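Local coordinates for L-2,4-diaminobutyric acid acetyltransferase (Geobacillus sp., PDB 6SLL), which catalyses the transfer of an acetyl group from acetyl-coenzyme A to L-2,4-diaminobutyric acid, a step in the biosynthesis of the chemical chaperone ectoine, at residues T125-N130 / E166-F171; P83-V88 / V119-T124. All blocks are in the same frame, centred on the assembly; numbering follows the deposited sequence. Where two conformers were deposited one is given.

Interaction 1: T125-N130 / E166-F171. With DAB (2,4-diaminobutyric acid), chain G.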
ATOM      1  N   THR B 125      12.420  -5.206   3.933  1.00  9.34           N
ATOM      2  CA  THR B 125      12.620  -6.390   4.789  1.00  9.55           C
ATOM      3  C   THR B 125      12.904  -7.595   3.906  1.00 10.77           C
ATOM      4  O   THR B 125      12.384  -7.723   2.789  1.00 11.10           O
ATOM      5  CB  THR B 125      11.399  -6.647   5.683  1.00 10.32           C
ATOM      6  OG1 THR B 125      10.261  -7.112   4.941  1.00 10.86           O
ATOM      7  CG2 THR B 125      11.054  -5.511   6.544  1.00 10.75           C
ATOM      8  N   VAL B 126      13.784  -8.496   4.422  1.00 11.20           N
ATOM      9  CA  VAL B 126      14.183  -9.625   3.603  1.00 12.44           C
ATOM     10  C   VAL B 126      14.244 -10.888   4.521  1.00 12.61           C
ATOM     11  O   VAL B 126      15.152 -10.952   5.375  1.00 15.00           O
ATOM     12  CB  VAL B 126      15.523  -9.426   2.924  1.00 13.41           C
ATOM     13  CG1 VAL B 126      15.735 -10.607   1.960  1.00 17.46           C
ATOM     14  CG2 VAL B 126      15.608  -8.143   2.170  1.00 15.42           C
ATOM     15  N   SER B 127      13.490 -11.856   4.274  0.50 11.87           N
ATOM     16  CA  SER B 127      13.526 -12.895   5.157  0.50 11.63           C
ATOM     17  C   SER B 127      14.717 -13.744   4.945  0.50 15.02           C
ATOM     18  O   SER B 127      15.554 -13.589   3.967  0.50 17.79           O
ATOM     19  CB  SER B 127      12.271 -13.710   4.945  0.50 12.23           C
ATOM     20  OG  SER B 127      10.886 -13.091   5.263  0.50 12.15           O
ATOM     21  N   PRO B 128      14.754 -14.785   5.764  1.00 19.51           N
ATOM     22  CA  PRO B 128      15.894 -15.745   5.472  1.00 24.20           C
ATOM     23  C   PRO B 128      15.873 -16.624   4.278  1.00 22.42           C
ATOM     24  O   PRO B 128      16.775 -16.877   3.599  1.00 28.49           O
ATOM     25  CB  PRO B 128      16.052 -16.499   6.756  1.00 22.78           C
ATOM     26  CG  PRO B 128      15.539 -15.577   7.863  1.00 22.70           C
ATOM     27  CD  PRO B 128      14.362 -14.805   7.186  1.00 19.57           C
ATOM     28  N   SER B 129      14.674 -17.014   3.862  1.00 20.33           N
ATOM     29  CA  SER B 129      14.573 -17.828   2.626  1.00 25.93           C
ATOM     30  C   SER B 129      14.658 -17.087   1.332  1.00 23.89           C
ATOM     31  O   SER B 129      14.827 -17.713   0.266  1.00 24.21           O
ATOM     32  CB  SER B 129      13.357 -18.637   2.587  1.00 32.17           C
ATOM     33  OG  SER B 129      12.330 -17.903   2.145  1.00 32.73           O
ATOM     34  N   ASN B 130      14.655 -15.744   1.386  1.00 21.12           N
ATOM     35  CA  ASN B 130      14.731 -14.909   0.201  1.00 17.18           C
ATOM     36  C   ASN B 130      16.204 -14.612   0.029  1.00 18.00           C
ATOM     37  O   ASN B 130      16.718 -13.438   0.076  1.00 16.36           O
ATOM     38  CB  ASN B 130      13.854 -13.722   0.392  1.00 19.22           C
ATOM     39  CG  ASN B 130      12.392 -13.955   0.252  1.00 24.79           C
ATOM     40  OD1 ASN B 130      11.835 -14.989   0.735  1.00 34.75           O
ATOM     41  ND2 ASN B 130      11.692 -12.921  -0.181  1.00 24.10           N
ATOM     42  N   GLU B 166       7.903 -16.487   7.951  1.00 13.95           N
ATOM     43  CA  GLU B 166       9.226 -16.197   8.339  1.00 14.15           C
ATOM     44  C   GLU B 166       9.385 -14.813   8.997  1.00 15.27           C
ATOM     45  O   GLU B 166       8.546 -13.919   8.735  1.00 13.90           O
ATOM     46  CB  GLU B 166      10.268 -16.303   7.244  1.00 16.54           C
ATOM     47  CG  GLU B 166      10.483 -17.715   6.624  1.00 21.12           C
ATOM     48  CD  GLU B 166      11.451 -17.474   5.396  1.00 21.66           C
ATOM     49  OE1 GLU B 166      11.030 -17.587   4.202  1.00 31.65           O
ATOM     50  OE2 GLU B 166      12.730 -17.301   5.662  1.00 28.05           O
ATOM     51  N   ASP B 167      10.410 -14.612   9.793  1.00 12.84           N
ATOM     52  CA  ASP B 167      10.777 -13.281  10.192  1.00 12.38           C
ATOM     53  C   ASP B 167      11.051 -12.419   8.953  1.00 12.41           C
ATOM     54  O   ASP B 167      11.522 -12.845   7.929  1.00 12.91           O
ATOM     55  CB  ASP B 167      12.090 -13.252  11.014  1.00 14.33           C
ATOM     56  CG  ASP B 167      12.024 -13.964  12.395  1.00 15.43           C
ATOM     57  OD1 ASP B 167      10.946 -14.087  12.908  1.00 16.20           O
ATOM     58  OD2 ASP B 167      13.082 -14.400  12.849  1.00 20.68           O
ATOM     59  N   GLU B 168      10.803 -11.105   9.152  1.00 10.83           N
ATOM     60  CA  GLU B 168      11.018 -10.053   8.108  1.00 11.47           C
ATOM     61  C   GLU B 168      11.977  -9.001   8.716  1.00 10.84           C
ATOM     62  O   GLU B 168      11.526  -7.908   9.049  1.00 10.95           O
ATOM     63  CB  GLU B 168       9.700  -9.429   7.718  1.00 11.19           C
ATOM     64  CG  GLU B 168       8.838 -10.363   6.894  1.00 11.61           C
ATOM     65  CD  GLU B 168       9.167 -10.460   5.420  1.00 11.48           C
ATOM     66  OE1 GLU B 168      10.081  -9.748   4.934  1.00 11.80           O
ATOM     67  OE2 GLU B 168       8.459 -11.235   4.734  1.00 13.26           O
ATOM     68  N   PRO B 169      13.258  -9.292   8.855  1.00 11.49           N
ATOM     69  CA  PRO B 169      14.175  -8.315   9.435  1.00 11.36           C
ATOM     70  C   PRO B 169      14.302  -7.111   8.495  1.00 11.57           C
ATOM     71  O   PRO B 169      14.232  -7.218   7.259  1.00 11.55           O
ATOM     72  CB  PRO B 169      15.476  -9.051   9.526  1.00 14.48           C
ATOM     73  CG  PRO B 169      15.283 -10.192   8.653  1.00 18.91           C
ATOM     74  CD  PRO B 169      13.915 -10.550   8.529  1.00 13.24           C
ATOM     75  N   LEU B 170      14.526  -5.953   9.102  1.00 11.04           N
ATOM     76  CA  LEU B 170      14.640  -4.667   8.377  1.00 11.87           C
ATOM     77  C   LEU B 170      16.050  -4.339   8.002  1.00 11.35           C
ATOM     78  O   LEU B 170      16.928  -4.243   8.863  1.00 14.73           O
ATOM     79  CB  LEU B 170      14.042  -3.529   9.250  1.00 12.82           C
ATOM     80  CG  LEU B 170      13.999  -2.190   8.636  1.00 14.34           C
ATOM     81  CD1 LEU B 170      13.006  -2.120   7.472  1.00 16.28           C
ATOM     82  CD2 LEU B 170      13.698  -1.129   9.694  1.00 18.30           C
ATOM     83  N   PHE B 171      16.283  -4.181   6.703  1.00 11.48           N
ATOM     84  CA  PHE B 171      17.557  -3.725   6.177  1.00 12.31           C
ATOM     85  C   PHE B 171      17.418  -2.273   5.984  1.00 13.69           C
ATOM     86  O   PHE B 171      16.478  -1.749   5.376  1.00 15.21           O
ATOM     87  CB  PHE B 171      17.834  -4.428   4.822  1.00 15.82           C
ATOM     88  CG  PHE B 171      18.258  -5.878   4.935  1.00 17.27           C
ATOM     89  CD1 PHE B 171      17.394  -6.844   5.460  1.00 16.74           C
ATOM     90  CD2 PHE B 171      19.512  -6.252   4.565  1.00 27.88           C
ATOM     91  CE1 PHE B 171      17.764  -8.172   5.614  1.00 20.91           C
ATOM     92  CE2 PHE B 171      19.854  -7.622   4.664  1.00 32.78           C
ATOM     93  CZ  PHE B 171      19.043  -8.513   5.362  1.00 30.07           C
TER
HETATM   94  N   DAB G 202       7.246 -10.745   2.318  1.00 13.99           N
HETATM   95  CA  DAB G 202       6.892  -9.300   2.185  1.00 11.16           C
HETATM   96  C   DAB G 202       6.027  -9.153   0.952  1.00 10.71           C
HETATM   97  O   DAB G 202       5.426  -8.089   0.849  1.00 12.18           O
HETATM   98  CB  DAB G 202       8.141  -8.415   2.110  1.00 11.46           C
HETATM   99  CG  DAB G 202       8.952  -8.552   0.860  1.00 11.84           C
HETATM  100  ND  DAB G 202      10.123  -7.626   0.929  1.00 12.68           N
HETATM  101  OXT DAB G 202       5.978 -10.048   0.116  1.00 12.27           O
HETATM  102  O   HOH W   1      11.066 -10.867   2.669  1.00 15.46           O
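Glu168 reaches across to Thr125 and ties the inner half of this contact to the bound substrate. Its chain bends at chi2 (-81°), which sets CD beside the loop 125-130. Glu168 OE1 accepts the Thr125 hydroxyl, OG1 to OE1 being 2.6 Å, from above the carboxylate plane, and also accepts a hydrogen bond from a water, which in turn accepts one from Ser127 N. The other oxygen, Glu168 OE2, receives the alpha-amino N of 2,4-diaminobutyric acid at 2.7 Å. Thr125 OG1 has a second partner in Tyr48 OH of the second subunit, so the neighbouring chain probably helps to fix the hydroxyl that bonds Glu168. The substrate's other amine, ND, donates to Thr125 O at 2.9 Å.

Behind this polar cluster the packing is close. Val126 N bonds to Pro169 O (3.1 Å), and Val126 crosses Phe171 at about a right angle, with Val126 CB 3.7 Å from Phe171 CE1 and CG2 over one ring face; Phe171 also touches Arg134 of helix 131-144.

The far end is more open. There Pro128 and the extended Glu166 slide past each other in opposite directions near solvent. Ser129 N meets the syn lone pair of Glu166 OE2 at 2.7 Å; Ser129 OG to OE1 is modelled so short that its exact length is doubtful. Exposed Asp167 turns its OD1 to Ala156 N. While the more exposed Glu166-Ser129 link lies toward coenzyme A, Thr125 and Glu168 belong to the acceptor pocket of a GNAT-family active site, where strand 121-125 runs out toward helix 131-144.

Interaction 2: P83-V88 / V119-T124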
ATOM      1  N   PRO B  83      10.615  11.336   4.792  1.00 14.67           N
ATOM      2  CA  PRO B  83      10.678  11.312   3.376  1.00 14.58           C
ATOM      3  C   PRO B  83      12.032  11.026   2.733  1.00 14.09           C
ATOM      4  O   PRO B  83      12.088  10.704   1.541  1.00 14.52           O
ATOM      5  CB  PRO B  83       9.951  12.539   2.910  1.00 23.70           C
ATOM      6  CG  PRO B  83       9.662  13.320   4.025  1.00 27.18           C
ATOM      7  CD  PRO B  83      10.022  12.592   5.272  1.00 19.10           C
ATOM      8  N   GLU B  84      13.115  11.167   3.473  1.00 12.79           N
ATOM      9  CA  GLU B  84      14.393  10.790   2.951  1.00 13.12           C
ATOM     10  C   GLU B  84      14.560   9.247   2.857  1.00 11.19           C
ATOM     11  O   GLU B  84      15.565   8.839   2.275  1.00 12.21           O
ATOM     12  CB  GLU B  84      15.526  11.376   3.754  1.00 14.08           C
ATOM     13  CG  GLU B  84      15.578  12.880   3.488  1.00 19.95           C
ATOM     14  CD  GLU B  84      16.819  13.540   4.135  1.00 21.74           C
ATOM     15  OE1 GLU B  84      17.318  14.558   3.515  1.00 23.25           O
ATOM     16  OE2 GLU B  84      17.476  12.885   5.134  1.00 23.70           O
ATOM     17  N   THR B  85      13.609   8.520   3.376  1.00 10.81           N
ATOM     18  CA  THR B  85      13.634   7.068   3.291  1.00 10.96           C
ATOM     19  C   THR B  85      12.714   6.557   2.166  1.00 10.43           C
ATOM     20  O   THR B  85      11.528   6.914   2.210  1.00 11.52           O
ATOM     21  CB  THR B  85      13.252   6.437   4.622  1.00 11.49           C
ATOM     22  OG1 THR B  85      14.289   6.761   5.578  1.00 14.15           O
ATOM     23  CG2 THR B  85      13.143   4.938   4.517  1.00 13.58           C
ATOM     24  N   LEU B  86      13.245   5.763   1.283  1.00 10.02           N
ATOM     25  CA  LEU B  86      12.428   5.002   0.322  1.00  8.85           C
ATOM     26  C   LEU B  86      12.273   3.577   0.880  1.00  8.53           C
ATOM     27  O   LEU B  86      13.251   2.883   1.106  1.00  9.79           O
ATOM     28  CB  LEU B  86      13.118   4.954  -1.010  1.00  9.19           C
ATOM     29  CG  LEU B  86      12.338   4.254  -2.118  1.00 10.40           C
ATOM     30  CD1 LEU B  86      11.205   5.107  -2.638  1.00 10.36           C
ATOM     31  CD2 LEU B  86      13.248   3.883  -3.280  1.00 11.36           C
ATOM     32  N   PHE B  87      10.999   3.164   1.071  1.00  8.62           N
ATOM     33  CA  PHE B  87      10.712   1.784   1.470  1.00  8.28           C
ATOM     34  C   PHE B  87      10.475   0.956   0.213  1.00  8.76           C
ATOM     35  O   PHE B  87       9.588   1.316  -0.592  1.00  9.15           O
ATOM     36  CB  PHE B  87       9.474   1.745   2.385  1.00  9.03           C
ATOM     37  CG  PHE B  87       9.235   0.330   2.873  1.00  8.74           C
ATOM     38  CD1 PHE B  87       9.924  -0.160   3.921  1.00 10.16           C
ATOM     39  CD2 PHE B  87       8.322  -0.467   2.267  1.00 10.05           C
ATOM     40  CE1 PHE B  87       9.726  -1.432   4.376  1.00 11.80           C
ATOM     41  CE2 PHE B  87       8.098  -1.758   2.721  1.00 11.29           C
ATOM     42  CZ  PHE B  87       8.838  -2.238   3.784  1.00 12.67           C
ATOM     43  N   VAL B  88      11.260  -0.098   0.053  1.00  7.91           N
ATOM     44  CA  VAL B  88      11.092  -1.006  -1.052  1.00  8.53           C
ATOM     45  C   VAL B  88      10.275  -2.166  -0.556  1.00  8.46           C
ATOM     46  O   VAL B  88      10.692  -2.888   0.410  1.00  9.43           O
ATOM     47  CB  VAL B  88      12.394  -1.451  -1.690  1.00  9.60           C
ATOM     48  CG1 VAL B  88      12.151  -2.483  -2.745  1.00 10.74           C
ATOM     49  CG2 VAL B  88      13.153  -0.251  -2.227  1.00 11.49           C
ATOM     50  N   VAL B 119      16.612  10.758  -1.927  1.00 11.37           N
ATOM     51  CA  VAL B 119      16.505   9.632  -1.055  1.00 11.49           C
ATOM     52  C   VAL B 119      17.874   9.365  -0.460  1.00 11.54           C
ATOM     53  O   VAL B 119      18.884   9.174  -1.155  1.00 12.91           O
ATOM     54  CB  VAL B 119      16.002   8.416  -1.817  1.00 11.95           C
ATOM     55  CG1 VAL B 119      16.217   7.130  -1.010  1.00 11.70           C
ATOM     56  CG2 VAL B 119      14.541   8.555  -2.178  1.00 12.64           C
ATOM     57  N   ARG B 120      17.930   9.331   0.857  0.59 11.27           N
ATOM     58  CA  ARG B 120      19.153   9.108   1.554  0.59 11.87           C
ATOM     59  C   ARG B 120      19.282   7.696   2.141  0.59 11.38           C
ATOM     60  O   ARG B 120      20.413   7.255   2.402  0.59 11.44           O
ATOM     61  CB  ARG B 120      19.338  10.186   2.605  0.59 13.13           C
ATOM     62  CG  ARG B 120      20.767  10.516   3.006  0.59 16.31           C
ATOM     63  CD  ARG B 120      20.826  11.624   4.072  0.59 18.94           C
ATOM     64  NE  ARG B 120      22.181  11.657   4.537  0.59 26.60           N
ATOM     65  CZ  ARG B 120      22.622  11.446   5.757  0.59 21.62           C
ATOM     66  NH1 ARG B 120      21.700  11.373   6.791  0.59 24.93           N
ATOM     67  NH2 ARG B 120      23.901  11.567   6.022  0.59 18.77           N
ATOM     68  N   PHE B 121      18.163   6.975   2.299  1.00 10.95           N
ATOM     69  CA  PHE B 121      18.149   5.608   2.770  1.00 10.57           C
ATOM     70  C   PHE B 121      17.154   4.760   2.011  1.00 10.13           C
ATOM     71  O   PHE B 121      16.072   5.313   1.713  1.00 11.01           O
ATOM     72  CB  PHE B 121      17.793   5.529   4.281  1.00 12.28           C
ATOM     73  CG  PHE B 121      18.828   6.178   5.180  1.00 12.27           C
ATOM     74  CD1 PHE B 121      19.832   5.425   5.693  1.00 14.51           C
ATOM     75  CD2 PHE B 121      18.691   7.464   5.533  1.00 14.70           C
ATOM     76  CE1 PHE B 121      20.821   5.970   6.500  1.00 16.90           C
ATOM     77  CE2 PHE B 121      19.641   8.068   6.411  1.00 17.66           C
ATOM     78  CZ  PHE B 121      20.721   7.274   6.830  1.00 17.85           C
ATOM     79  N   ILE B 122      17.453   3.495   1.818  1.00 10.24           N
ATOM     80  CA  ILE B 122      16.449   2.506   1.477  1.00 10.09           C
ATOM     81  C   ILE B 122      16.177   1.694   2.727  1.00 10.21           C
ATOM     82  O   ILE B 122      17.132   1.246   3.410  1.00 11.92           O
ATOM     83  CB  ILE B 122      16.910   1.615   0.349  1.00 11.31           C
ATOM     84  CG1 ILE B 122      16.935   2.373  -0.985  1.00 13.76           C
ATOM     85  CG2 ILE B 122      16.100   0.362   0.281  1.00 13.60           C
ATOM     86  CD1 ILE B 122      17.612   1.579  -2.113  1.00 17.40           C
ATOM     87  N   GLU B 123      14.900   1.371   2.967  1.00 10.34           N
ATOM     88  CA  GLU B 123      14.443   0.355   3.907  1.00 10.61           C
ATOM     89  C   GLU B 123      13.772  -0.764   3.197  1.00  9.66           C
ATOM     90  O   GLU B 123      12.958  -0.397   2.280  1.00 10.03           O
ATOM     91  CB  GLU B 123      13.489   0.998   5.017  1.00 10.69           C
ATOM     92  CG  GLU B 123      14.229   1.775   6.075  1.00 12.03           C
ATOM     93  CD  GLU B 123      13.419   2.396   7.107  1.00 12.61           C
ATOM     94  OE1 GLU B 123      13.976   3.220   7.894  1.00 13.75           O
ATOM     95  OE2 GLU B 123      12.172   2.142   7.235  1.00 13.24           O
ATOM     96  N   THR B 124      13.947  -2.003   3.592  1.00  9.85           N
ATOM     97  CA  THR B 124      13.241  -3.141   2.996  1.00  9.50           C
ATOM     98  C   THR B 124      13.335  -4.269   4.010  1.00  9.49           C
ATOM     99  O   THR B 124      14.272  -4.268   4.781  1.00 11.95           O
ATOM    100  CB  THR B 124      13.827  -3.497   1.631  1.00  9.73           C
ATOM    101  OG1 THR B 124      12.940  -4.330   0.932  1.00 10.21           O
ATOM    102  CG2 THR B 124      15.182  -4.134   1.722  1.00 11.25           C
TER
HETATM  103  O   HOH W   2      15.980   4.855   6.881  1.00 17.40           O
HETATM  104  O   HOH W   3      12.579   5.564   8.240  1.00 25.51           O
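Glu84, Glu123 and Leu86 give up the most surface where strand 85-93 meets strand 121-125 in parallel. The carbonyl of Glu84 is gripped twice at the start of the pairing: Arg120 N reaches Glu84 O at 2.8 Å, while Phe121 N makes a longer bond to it. The Glu84 side chain runs alongside Arg120 in the same direction, but Glu84 OE2 touches the aliphatic CD of Arg120 (3.7 Å) rather than the guanidinium, which forms a salt bridge with Asp179.

Glu123 is held by backbone and side chain. Glu123 N donates to Leu86 O at 2.9 Å, and its O accepts Val88 N. The methyl CG2 of Thr85 rests 3.6 Å from Glu123 CD, and a water joins Thr85 OG1 to OE1, whereas OE2 goes to Tyr56 OH of the second subunit. Phe87 lies on this same face, CG anti to the backbone N (chi1 -176°), its ring plane nearly perpendicular to the Glu123 carboxylate and Phe87 CD1 3.9 Å from Glu123 CB; the ring also meets Phe77 of the same chain and Tyr56 of the second subunit. An alanine in place of Phe87 would probably open a gap beside Glu123 CB and leave both aromatic neighbours without their ring partner.

Leu86 points to the other face, its CB 3.8 Å from Val119 CG1; Leu86 and Ile122 both pack against Met111 of helix 102-112. At the far end the Thr124 hydroxyl OG1 donates to Val88 O (2.7 Å), from above the carbonyl plane. The chemistry thus divides by face: an apolar side packed against the crossover helix, and a side of mixed polar and aromatic groups that engages the partner subunit.

In the fold
The centres of the two interactions lie about 17 Å apart on one mixed sheet, with strand 121-125 common to both. Interaction 2 comes first along the chain, pairing this strand with strand 85-93 after the beta-alpha-beta crossover through helix 102-112; interaction 1 follows as the strand ends and the chain leads into helix 131-144. On its other side the strand is neighboured by the antiparallel strand 168-173, where Phe171 N to Thr124 O (2.8 Å) probably forms a hydrogen bond linking the two contacts. Both interactions also touch the second subunit, so the dimer contact runs along the sheet beside the substrate pocket.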